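Local atomic coordinates of similar to yteR (Bacilus subtilis) (Clostridium acetobutylicum, PDB entry 4WU0), a protein that probably hydrolyses unsaturated rhamnogalacturonan fragments derived from pectin, as a member of glycoside hydrolase family 105. Residues Gln2-Lys6 and Ser355-Glu359; Arg111-Phe117 and His157-Thr162; Pro124-Asp130 and Tyr175-Ser181. Residues are numbered along the deposited sequence.

Interaction 1 of 3, residues Gln2-Lys6 and Ser355-Glu359; sequences QKYSK and SYEYE
Two chain ends meet here: Gln2-Lys6 runs from an extended start into the first turn of helix 4-14, and Ser355-Glu359 is fully helical, near the end of helix 345-360. Lys3 (phi/psi -92/101) holds the N-cap position, and helical angles set in from Tyr4. The CA atoms come nearest at Ser5-Ser355 (5.1 Å) and Lys3-Glu359 (6.8 Å); 228 Å² is buried in all. Ser355 directs its CB toward Ser5, with Ser355 CB 3.6 Å from Ser5 N and 3.9 Å from Ser5 CB, while Ser355 OG lies 3.8 Å from Tyr4 CB and is hydrogen-bonded to Tyr295. Tyr356 only brushes the contact, its N 4.1 Å from Ser5 CB. One turn beyond Ser355, Glu359 N bonds to Ser355 O (2.9 Å), and Glu359 (chi1 m, chi2 t) extends its carboxylate to the N-terminal turn of helix 4-14. Glu359 OE2 accepts from Ser5 N (2.9 Å, 160°), an amide that the first turn leaves without a helical acceptor, and Glu359 OE1 accepts from Ser5 OG (2.7 Å; Ser5 chi1 p). Lys3 (m, t, p, t) curls over the same carboxylate: Lys3 NZ stays 4.4 Å from Glu359 OE1, too far for a salt bridge, but water 1 joins them, 2.8 Å from Lys3 NZ and 2.9 Å from Glu359 OE1. Trp40 of helix 25-41 meets Lys3 by cation-pi. Such pairing of the first and last helices is consistent with closure of the (alpha/alpha)6 barrel of six-hairpin glycosidases.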
loop_
_atom_site.group_PDB
_atom_site.type_symbol
_atom_site.label_atom_id
_atom_site.label_comp_id
_atom_site.label_asym_id
_atom_site.label_seq_id
_atom_site.Cartn_x
_atom_site.Cartn_y
_atom_site.Cartn_z
ATOM N N GLN A 2 -24.623 -7.032 -3.306
ATOM C CA GLN A 2 -24.317 -6.416 -2.009
ATOM C C GLN A 2 -23.009 -5.630 -2.091
ATOM O O GLN A 2 -21.989 -6.191 -2.458
ATOM C CB GLN A 2 -24.199 -7.493 -0.934
ATOM C CG GLN A 2 -23.707 -6.974 0.411
ATOM C CD GLN A 2 -24.136 -7.847 1.588
ATOM O OE1 GLN A 2 -23.713 -8.998 1.721
ATOM N NE2 GLN A 2 -24.982 -7.294 2.450
ATOM N N LYS A 3 -23.044 -4.340 -1.747
ATOM C CA LYS A 3 -21.874 -3.480 -1.917
ATOM C C LYS A 3 -21.048 -3.493 -0.642
ATOM O O LYS A 3 -21.358 -2.818 0.353
ATOM C CB LYS A 3 -22.282 -2.067 -2.315
ATOM C CG LYS A 3 -23.050 -2.054 -3.643
ATOM C CD LYS A 3 -23.318 -0.667 -4.178
ATOM C CE LYS A 3 -22.071 -0.013 -4.746
ATOM N NZ LYS A 3 -22.419 1.165 -5.617
ATOM N N TYR A 4 -19.979 -4.275 -0.691
ATOM C CA TYR A 4 -19.115 -4.441 0.462
ATOM C C TYR A 4 -18.348 -3.187 0.829
ATOM O O TYR A 4 -17.887 -3.064 1.969
ATOM C CB TYR A 4 -18.147 -5.615 0.262
ATOM C CG TYR A 4 -18.816 -6.957 0.462
ATOM C CD1 TYR A 4 -19.465 -7.589 -0.577
ATOM C CD2 TYR A 4 -18.812 -7.564 1.699
ATOM C CE1 TYR A 4 -20.103 -8.806 -0.394
ATOM C CE2 TYR A 4 -19.434 -8.786 1.893
ATOM C CZ TYR A 4 -20.074 -9.396 0.840
ATOM O OH TYR A 4 -20.692 -10.598 1.031
ATOM N N SER A 5 -18.189 -2.233 -0.092
ATOM C CA SER A 5 -17.438 -1.025 0.289
ATOM C C SER A 5 -18.169 -0.280 1.414
ATOM O O SER A 5 -17.574 0.118 2.437
ATOM C CB SER A 5 -17.191 -0.084 -0.911
ATOM O OG SER A 5 -18.406 0.374 -1.448
ATOM N N LYS A 6 -19.470 -0.121 1.239
ATOM C CA LYS A 6 -20.283 0.563 2.252
ATOM C C LYS A 6 -20.460 -0.304 3.502
ATOM O O LYS A 6 -20.375 0.186 4.630
ATOM C CB LYS A 6 -21.649 0.931 1.687
ATOM C CG LYS A 6 -22.579 1.573 2.710
ATOM C CD LYS A 6 -23.926 1.956 2.085
ATOM C CE LYS A 6 -24.815 2.659 3.098
ATOM N NZ LYS A 6 -26.113 3.039 2.467
ATOM N N SER A 355 -13.072 -3.390 -3.095
ATOM C CA SER A 355 -14.529 -3.445 -3.198
ATOM C C SER A 355 -15.051 -2.323 -4.085
ATOM O O SER A 355 -15.916 -2.538 -4.926
ATOM C CB SER A 355 -15.162 -3.319 -1.817
ATOM O OG SER A 355 -14.770 -4.392 -0.985
ATOM N N TYR A 356 -14.521 -1.119 -3.898
ATOM C CA TYR A 356 -14.936 0.005 -4.717
ATOM C C TYR A 356 -14.660 -0.299 -6.192
ATOM O O TYR A 356 -15.514 -0.060 -7.044
ATOM C CB TYR A 356 -14.221 1.282 -4.273
ATOM C CG TYR A 356 -14.452 2.461 -5.185
ATOM C CD1 TYR A 356 -15.607 3.213 -5.095
ATOM C CD2 TYR A 356 -13.518 2.800 -6.154
ATOM C CE1 TYR A 356 -15.834 4.288 -5.945
ATOM C CE2 TYR A 356 -13.741 3.874 -7.018
ATOM C CZ TYR A 356 -14.896 4.610 -6.896
ATOM O OH TYR A 356 -15.122 5.679 -7.737
ATOM N N GLU A 357 -13.481 -0.833 -6.492
ATOM C CA GLU A 357 -13.134 -1.105 -7.897
ATOM C C GLU A 357 -14.013 -2.209 -8.480
ATOM O O GLU A 357 -14.404 -2.149 -9.633
ATOM C CB GLU A 357 -11.672 -1.508 -8.047
ATOM C CG GLU A 357 -10.674 -0.375 -7.827
ATOM C CD GLU A 357 -10.633 0.646 -8.964
ATOM O OE1 GLU A 357 -11.046 0.341 -10.108
ATOM O OE2 GLU A 357 -10.171 1.784 -8.700
ATOM N N TYR A 358 -14.276 -3.237 -7.683
ATOM C CA TYR A 358 -15.133 -4.334 -8.123
ATOM C C TYR A 358 -16.527 -3.828 -8.453
ATOM O O TYR A 358 -17.093 -4.148 -9.498
ATOM C CB TYR A 358 -15.231 -5.390 -7.029
ATOM C CG TYR A 358 -16.148 -6.534 -7.379
ATOM C CD1 TYR A 358 -15.691 -7.591 -8.128
ATOM C CD2 TYR A 358 -17.461 -6.554 -6.937
ATOM C CE1 TYR A 358 -16.520 -8.652 -8.439
ATOM C CE2 TYR A 358 -18.298 -7.602 -7.249
ATOM C CZ TYR A 358 -17.818 -8.649 -7.991
ATOM O OH TYR A 358 -18.643 -9.716 -8.327
ATOM N N GLU A 359 -17.073 -3.028 -7.551
ATOM C CA GLU A 359 -18.404 -2.485 -7.736
ATOM C C GLU A 359 -18.450 -1.616 -8.981
ATOM O O GLU A 359 -19.419 -1.635 -9.728
ATOM C CB GLU A 359 -18.805 -1.688 -6.499
ATOM C CG GLU A 359 -19.008 -2.578 -5.271
ATOM C CD GLU A 359 -18.804 -1.854 -3.959
ATOM O OE1 GLU A 359 -18.757 -0.601 -3.939
ATOM O OE2 GLU A 359 -18.646 -2.549 -2.931
HETATM O O HOH W 1 -19.599 1.526 -5.677
#

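Interaction 2 of 3, residues Arg111-Phe117 and His157-Thr162; sequences RTKENVF and HQFIIT
Gln158, on helix 152-166, gives up more surface (102 Å²) than any other residue as Arg111-Phe117, a non-regular segment with a type I turn from Thr112 to Asn115, lies against His157-Thr162. The contact packs the loop between helix 93-108 and strand 126-128 on helix 152-166. CA atoms come closest at Val116-Gln158 (5.2 Å) and Glu114-Ile161 (7.3 Å). With chi1 m and chi2 t, Gln158 reaches across so that its OE1 accepts from Phe117 N (3.0 Å, 164°), while its NE2 sits over one face of the Phe117 ring, 3.3 Å from Phe117 CE2. That NE2 also bonds to Asp154, which forms a salt bridge with Arg111; Arg111 NH1 in turn donates to Asn115 O (2.9 Å).

Val116 (68 Å², chi1 t) and Ile161 (60 Å², chi1 and chi2 m) make the apolar centre: Val116 CG2 is 3.6 Å from Ile161 CG2. Beside them, Glu114 OE1 passes 3.4 Å from Ile161 CG2 on its way to Asn165, and His157 NE2 donates to Glu114 O (3.0 Å, 132°).

Within the turn, Asn115 N bonds to Thr112 O (2.9 Å), and Asn115 has positive phi (70/27). Two side chains of the helix, His157 and Gln158, thus satisfy a carbonyl and an amide of an irregular segment, Glu114 O and Phe117 N, beside a small apolar contact.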
loop_
_atom_site.group_PDB
_atom_site.type_symbol
_atom_site.label_atom_id
_atom_site.label_comp_id
_atom_site.label_asym_id
_atom_site.label_seq_id
_atom_site.Cartn_x
_atom_site.Cartn_y
_atom_site.Cartn_z
ATOM N N ARG A 111 18.875 9.272 0.454
ATOM C CA ARG A 111 18.707 8.458 -0.744
ATOM C C ARG A 111 19.870 7.510 -0.971
ATOM O O ARG A 111 20.999 7.766 -0.529
ATOM C CB ARG A 111 18.560 9.354 -1.963
ATOM C CG ARG A 111 17.256 10.123 -2.001
ATOM C CD ARG A 111 17.330 11.201 -3.026
ATOM N NE ARG A 111 16.172 12.100 -3.084
ATOM C CZ ARG A 111 15.198 12.041 -3.991
ATOM N NH1 ARG A 111 15.170 11.080 -4.909
ATOM N NH2 ARG A 111 14.238 12.961 -3.976
ATOM N N THR A 112 19.587 6.419 -1.676
ATOM C CA THR A 112 20.615 5.461 -2.064
ATOM C C THR A 112 21.476 6.049 -3.167
ATOM O O THR A 112 21.216 7.159 -3.659
ATOM C CB THR A 112 20.007 4.173 -2.616
ATOM O OG1 THR A 112 19.307 4.488 -3.825
ATOM C CG2 THR A 112 19.046 3.553 -1.621
ATOM N N LYS A 113 22.506 5.316 -3.560
ATOM C CA LYS A 113 23.426 5.790 -4.592
ATOM C C LYS A 113 22.696 6.045 -5.919
ATOM O O LYS A 113 23.137 6.863 -6.739
ATOM C CB LYS A 113 24.584 4.800 -4.776
ATOM C CG LYS A 113 24.196 3.524 -5.489
ATOM C CD LYS A 113 25.368 2.531 -5.697
ATOM C CE LYS A 113 26.044 2.102 -4.399
ATOM N NZ LYS A 113 26.914 0.898 -4.596
ATOM N N GLU A 114 21.581 5.346 -6.119
ATOM C CA GLU A 114 20.744 5.516 -7.313
ATOM C C GLU A 114 19.512 6.388 -7.064
ATOM O O GLU A 114 18.528 6.329 -7.814
ATOM C CB GLU A 114 20.315 4.154 -7.838
ATOM C CG GLU A 114 21.478 3.264 -8.196
ATOM C CD GLU A 114 21.047 1.854 -8.499
ATOM O OE1 GLU A 114 20.529 1.193 -7.568
ATOM O OE2 GLU A 114 21.233 1.424 -9.661
ATOM N N ASN A 115 19.567 7.188 -6.005
ATOM C CA ASN A 115 18.565 8.223 -5.736
ATOM C C ASN A 115 17.188 7.736 -5.332
ATOM O O ASN A 115 16.189 8.448 -5.502
ATOM C CB ASN A 115 18.481 9.223 -6.905
ATOM C CG ASN A 115 19.480 10.345 -6.753
ATOM O OD1 ASN A 115 19.547 10.978 -5.700
ATOM N ND2 ASN A 115 20.304 10.564 -7.784
ATOM N N VAL A 116 17.126 6.552 -4.727
ATOM C CA VAL A 116 15.880 6.049 -4.160
ATOM C C VAL A 116 15.844 6.376 -2.670
ATOM O O VAL A 116 16.847 6.233 -1.974
ATOM C CB VAL A 116 15.751 4.527 -4.363
ATOM C CG1 VAL A 116 14.449 4.014 -3.828
ATOM C CG2 VAL A 116 15.932 4.176 -5.849
ATOM N N PHE A 117 14.708 6.840 -2.174
ATOM C CA PHE A 117 14.567 7.098 -0.739
ATOM C C PHE A 117 14.937 5.851 0.095
ATOM O O PHE A 117 14.422 4.745 -0.144
ATOM C CB PHE A 117 13.115 7.440 -0.397
ATOM C CG PHE A 117 12.575 8.693 -1.059
ATOM C CD1 PHE A 117 13.292 9.881 -1.055
ATOM C CD2 PHE A 117 11.315 8.681 -1.632
ATOM C CE1 PHE A 117 12.765 11.032 -1.647
ATOM C CE2 PHE A 117 10.777 9.813 -2.210
ATOM C CZ PHE A 117 11.503 10.991 -2.219
ATOM N N HIS A 157 11.747 7.210 -11.737
ATOM C CA HIS A 157 13.080 6.613 -11.586
ATOM C C HIS A 157 13.131 5.712 -10.351
ATOM O O HIS A 157 13.745 4.630 -10.371
ATOM C CB HIS A 157 14.114 7.733 -11.463
ATOM C CG HIS A 157 15.522 7.255 -11.296
ATOM N ND1 HIS A 157 16.267 6.737 -12.335
ATOM C CD2 HIS A 157 16.325 7.227 -10.206
ATOM C CE1 HIS A 157 17.473 6.425 -11.895
ATOM N NE2 HIS A 157 17.531 6.708 -10.605
ATOM N N GLN A 158 12.466 6.119 -9.275
ATOM C CA GLN A 158 12.472 5.292 -8.068
ATOM C C GLN A 158 11.774 3.954 -8.287
ATOM O O GLN A 158 12.252 2.919 -7.828
ATOM C CB GLN A 158 11.856 6.037 -6.898
ATOM C CG GLN A 158 12.669 7.288 -6.582
ATOM C CD GLN A 158 12.537 7.733 -5.166
ATOM O OE1 GLN A 158 12.580 6.918 -4.234
ATOM N NE2 GLN A 158 12.371 9.043 -4.981
ATOM N N PHE A 159 10.662 3.957 -9.011
ATOM C CA PHE A 159 10.009 2.700 -9.361
ATOM C C PHE A 159 10.872 1.812 -10.230
ATOM O O PHE A 159 10.904 0.597 -10.038
ATOM C CB PHE A 159 8.683 2.951 -10.090
ATOM C CG PHE A 159 7.563 3.305 -9.165
ATOM C CD1 PHE A 159 6.811 2.317 -8.581
ATOM C CD2 PHE A 159 7.300 4.626 -8.841
ATOM C CE1 PHE A 159 5.787 2.622 -7.708
ATOM C CE2 PHE A 159 6.278 4.951 -7.966
ATOM C CZ PHE A 159 5.519 3.950 -7.398
ATOM N N ILE A 160 11.550 2.417 -11.207
ATOM C CA ILE A 160 12.356 1.660 -12.156
ATOM C C ILE A 160 13.579 1.024 -11.487
ATOM O O ILE A 160 13.903 -0.121 -11.743
ATOM C CB ILE A 160 12.765 2.562 -13.326
ATOM C CG1 ILE A 160 11.534 2.853 -14.184
ATOM C CG2 ILE A 160 13.853 1.926 -14.180
ATOM C CD1 ILE A 160 11.684 4.013 -15.166
ATOM N N ILE A 161 14.246 1.784 -10.640
ATOM C CA ILE A 161 15.417 1.283 -9.927
ATOM C C ILE A 161 14.995 0.204 -8.929
ATOM O O ILE A 161 15.710 -0.771 -8.725
ATOM C CB ILE A 161 16.151 2.425 -9.211
ATOM C CG1 ILE A 161 16.748 3.401 -10.220
ATOM C CG2 ILE A 161 17.249 1.890 -8.276
ATOM C CD1 ILE A 161 17.750 2.806 -11.168
ATOM N N THR A 162 13.847 0.392 -8.291
ATOM C CA THR A 162 13.372 -0.608 -7.349
ATOM C C THR A 162 13.137 -1.934 -8.066
ATOM O O THR A 162 13.540 -2.986 -7.590
ATOM C CB THR A 162 12.115 -0.122 -6.620
ATOM O OG1 THR A 162 12.466 1.019 -5.833
ATOM C CG2 THR A 162 11.529 -1.199 -5.726
#

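Interaction 3 of 3, residues Pro124-Asp130 and Tyr175-Ser181; sequences PHQIWLD and YHAYDES
Just before a short strand, His125 adopts left-handed backbone angles (73/11), uncommon for a non-glycine residue, and its carbonyl still accepts from Glu180 N (2.9 Å). Strands 126-128 and 177-179 form an antiparallel two-stranded sheet, their axes 4.7 Å apart at 174°. Ile127-Tyr178 is the hydrogen-bonded pair (CA-CA 5.2 Å): Ile127 N to Tyr178 O and Tyr178 N to Ile127 O, both 2.9 Å. Gln126-Asp179 (CA-CA 4.4 Å) and Trp128-Ala177 (4.2 Å) are non-hydrogen-bonded pairs, and Leu129 N continues the ladder to His176 O (2.9 Å).

One face carries Ile127 and Tyr178, with Ile127 CD1 4.0 Å from Tyr178 CD2 at the ring edge; it packs on Thr162 and Leu166 of helix 152-166, so the sheet lies against the helical body. On the other, Ala177 CB lies over the five-membered ring of Trp128, 4.0 Å from its centroid, a CH-pi contact; Trp128 NE1 donates to Gln126 OE1 (3.0 Å).

Asp179 OD1 takes Ser181 N (3.0 Å) in an Asx turn, while water 2 links Pro124 O, Gln126 NE2 and Asp179 OD2; Gln126 NE2 also bonds to Glu184. At the other end, His176 NE2 donates weakly to Asp130 OD1 (3.2 Å), and water 4 bridges His176 NE2 and Asp130 OD2; His176 ND1 pairs with Tyr335. Main-chain bonding thus sets the register, and at either end a buried carboxylate, Asp179 or Asp130, finds hydrogen-bond partners in amides, His176 and water.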
loop_
_atom_site.group_PDB
_atom_site.type_symbol
_atom_site.label_atom_id
_atom_site.label_comp_id
_atom_site.label_asym_id
_atom_site.label_seq_id
_atom_site.Cartn_x
_atom_site.Cartn_y
_atom_site.Cartn_z
ATOM N N PRO A 124 19.480 2.551 6.960
ATOM C CA PRO A 124 20.284 3.207 5.924
ATOM C C PRO A 124 20.577 2.280 4.769
ATOM O O PRO A 124 20.840 1.105 4.995
ATOM C CB PRO A 124 21.577 3.553 6.657
ATOM C CG PRO A 124 21.650 2.585 7.770
ATOM C CD PRO A 124 20.230 2.369 8.210
ATOM N N HIS A 125 20.518 2.824 3.555
ATOM C CA HIS A 125 20.870 2.123 2.320
ATOM C C HIS A 125 19.835 1.096 1.902
ATOM O O HIS A 125 20.098 0.321 0.991
ATOM C CB HIS A 125 22.245 1.441 2.423
ATOM C CG HIS A 125 23.275 2.265 3.126
ATOM N ND1 HIS A 125 23.708 3.481 2.648
ATOM C CD2 HIS A 125 23.931 2.062 4.289
ATOM C CE1 HIS A 125 24.602 3.988 3.481
ATOM N NE2 HIS A 125 24.760 3.142 4.480
ATOM N N GLN A 126 18.663 1.107 2.539
ATOM C CA GLN A 126 17.659 0.063 2.312
ATOM C C GLN A 126 16.462 0.556 1.514
ATOM O O GLN A 126 15.923 1.627 1.778
ATOM C CB GLN A 126 17.175 -0.517 3.639
ATOM C CG GLN A 126 18.274 -1.219 4.399
ATOM C CD GLN A 126 17.862 -1.688 5.766
ATOM O OE1 GLN A 126 16.713 -2.108 5.990
ATOM N NE2 GLN A 126 18.798 -1.612 6.712
ATOM N N ILE A 127 16.045 -0.252 0.543
ATOM C CA ILE A 127 14.807 -0.027 -0.178
ATOM C C ILE A 127 13.872 -1.168 0.195
ATOM O O ILE A 127 14.192 -2.324 -0.052
ATOM C CB ILE A 127 14.996 -0.049 -1.699
ATOM C CG1 ILE A 127 15.995 1.037 -2.125
ATOM C CG2 ILE A 127 13.640 0.148 -2.397
ATOM C CD1 ILE A 127 16.447 0.929 -3.572
ATOM N N TRP A 128 12.728 -0.858 0.794
ATOM C CA TRP A 128 11.678 -1.858 1.016
ATOM C C TRP A 128 10.500 -1.540 0.103
ATOM O O TRP A 128 10.178 -0.358 -0.120
ATOM C CB TRP A 128 11.146 -1.847 2.447
ATOM C CG TRP A 128 12.120 -1.998 3.591
ATOM C CD1 TRP A 128 13.482 -1.834 3.584
ATOM C CD2 TRP A 128 11.761 -2.306 4.942
ATOM N NE1 TRP A 128 13.982 -2.036 4.858
ATOM C CE2 TRP A 128 12.945 -2.320 5.705
ATOM C CE3 TRP A 128 10.546 -2.567 5.580
ATOM C CZ2 TRP A 128 12.948 -2.591 7.072
ATOM C CZ3 TRP A 128 10.552 -2.839 6.925
ATOM C CH2 TRP A 128 11.739 -2.847 7.664
ATOM N N LEU A 129 9.865 -2.576 -0.439
ATOM C CA LEU A 129 8.761 -2.352 -1.378
ATOM C C LEU A 129 7.687 -1.464 -0.752
ATOM O O LEU A 129 7.097 -0.621 -1.454
ATOM C CB LEU A 129 8.126 -3.676 -1.824
ATOM C CG LEU A 129 8.949 -4.591 -2.733
ATOM C CD1 LEU A 129 8.183 -5.814 -3.117
ATOM C CD2 LEU A 129 9.401 -3.823 -3.971
ATOM N N ASP A 130 7.398 -1.674 0.536
ATOM C CA ASP A 130 6.387 -0.889 1.235
ATOM C C ASP A 130 6.555 0.603 0.959
ATOM O O ASP A 130 5.571 1.316 0.794
ATOM C CB ASP A 130 6.440 -1.065 2.780
ATOM C CG ASP A 130 6.560 -2.501 3.250
ATOM O OD1 ASP A 130 7.321 -3.274 2.672
ATOM O OD2 ASP A 130 5.893 -2.850 4.254
ATOM N N TYR A 175 11.388 -9.259 -4.146
ATOM C CA TYR A 175 11.638 -9.495 -2.739
ATOM C C TYR A 175 11.212 -8.293 -1.910
ATOM O O TYR A 175 11.166 -7.168 -2.392
ATOM C CB TYR A 175 13.117 -9.781 -2.502
ATOM C CG TYR A 175 13.609 -11.027 -3.167
ATOM C CD1 TYR A 175 13.500 -12.255 -2.544
ATOM C CD2 TYR A 175 14.182 -10.981 -4.427
ATOM C CE1 TYR A 175 13.952 -13.413 -3.166
ATOM C CE2 TYR A 175 14.620 -12.131 -5.048
ATOM C CZ TYR A 175 14.499 -13.335 -4.409
ATOM O OH TYR A 175 14.950 -14.478 -5.021
ATOM N N HIS A 176 10.942 -8.541 -0.636
ATOM C CA HIS A 176 10.445 -7.529 0.287
ATOM C C HIS A 176 11.405 -6.320 0.393
ATOM O O HIS A 176 10.978 -5.171 0.322
ATOM C CB HIS A 176 10.265 -8.200 1.643
ATOM C CG HIS A 176 9.655 -7.341 2.708
ATOM N ND1 HIS A 176 9.393 -7.830 3.970
ATOM C CD2 HIS A 176 9.270 -6.045 2.722
ATOM C CE1 HIS A 176 8.879 -6.870 4.714
ATOM N NE2 HIS A 176 8.773 -5.784 3.977
ATOM N N ALA A 177 12.701 -6.588 0.522
ATOM C CA ALA A 177 13.667 -5.525 0.766
ATOM C C ALA A 177 15.044 -5.817 0.194
ATOM O O ALA A 177 15.396 -6.972 -0.111
ATOM C CB ALA A 177 13.793 -5.270 2.266
ATOM N N TYR A 178 15.825 -4.740 0.118
ATOM C CA TYR A 178 17.145 -4.697 -0.497
ATOM C C TYR A 178 18.023 -3.793 0.363
ATOM O O TYR A 178 17.598 -2.699 0.722
ATOM C CB TYR A 178 17.009 -4.101 -1.904
ATOM C CG TYR A 178 18.283 -3.709 -2.598
ATOM C CD1 TYR A 178 19.245 -4.650 -2.926
ATOM C CD2 TYR A 178 18.511 -2.386 -2.958
ATOM C CE1 TYR A 178 20.416 -4.281 -3.580
ATOM C CE2 TYR A 178 19.671 -2.014 -3.620
ATOM C CZ TYR A 178 20.613 -2.965 -3.933
ATOM O OH TYR A 178 21.766 -2.581 -4.594
ATOM N N ASP A 179 19.228 -4.253 0.699
ATOM C CA ASP A 179 20.221 -3.440 1.388
ATOM C C ASP A 179 21.392 -3.207 0.433
ATOM O O ASP A 179 22.199 -4.096 0.193
ATOM C CB ASP A 179 20.741 -4.140 2.640
ATOM C CG ASP A 179 21.709 -3.284 3.426
ATOM O OD1 ASP A 179 22.038 -2.171 2.978
ATOM O OD2 ASP A 179 22.161 -3.727 4.492
ATOM N N GLU A 180 21.475 -2.003 -0.101
ATOM C CA GLU A 180 22.517 -1.650 -1.061
ATOM C C GLU A 180 23.915 -1.863 -0.482
ATOM O O GLU A 180 24.865 -2.155 -1.212
ATOM C CB GLU A 180 22.310 -0.184 -1.440
ATOM C CG GLU A 180 23.353 0.448 -2.261
ATOM C CD GLU A 180 22.866 1.772 -2.768
ATOM O OE1 GLU A 180 23.106 2.809 -2.096
ATOM O OE2 GLU A 180 22.200 1.748 -3.819
ATOM N N SER A 181 24.029 -1.743 0.838
ATOM C CA SER A 181 25.316 -1.852 1.504
ATOM C C SER A 181 25.625 -3.310 1.802
ATOM O O SER A 181 26.759 -3.651 2.114
ATOM C CB SER A 181 25.326 -1.024 2.787
ATOM O OG SER A 181 24.628 -1.664 3.834
HETATM O O HOH W 2 21.735 -1.179 6.086
HETATM O O HOH W 3 22.795 4.584 0.390
HETATM O O HOH W 4 7.576 -4.114 5.942
#

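In the fold
Interactions 2 and 3 are neighbours, their centres 10 Å apart, whereas interaction 1 lies across the chain's centre, 35 and 34 Å from them. Along the chain, interaction 1 joins the two termini and encloses both others, whose segments alternate: 111-117, 124-130, 157-162, 175-181. Helix 129-146 leads from strand 126-128 to helix 152-166, which is followed by strand 177-179, so one helical hairpin ties the pair together. They also touch directly: Lys113 N probably bonds to Glu180 OE1 (3.0 Å), and Val116 CG1 packs on Ile127 CD1 (3.7 Å). The terminal helices meet on one side of the chain's centre, and the loop and the small sheet pack against each other on the other.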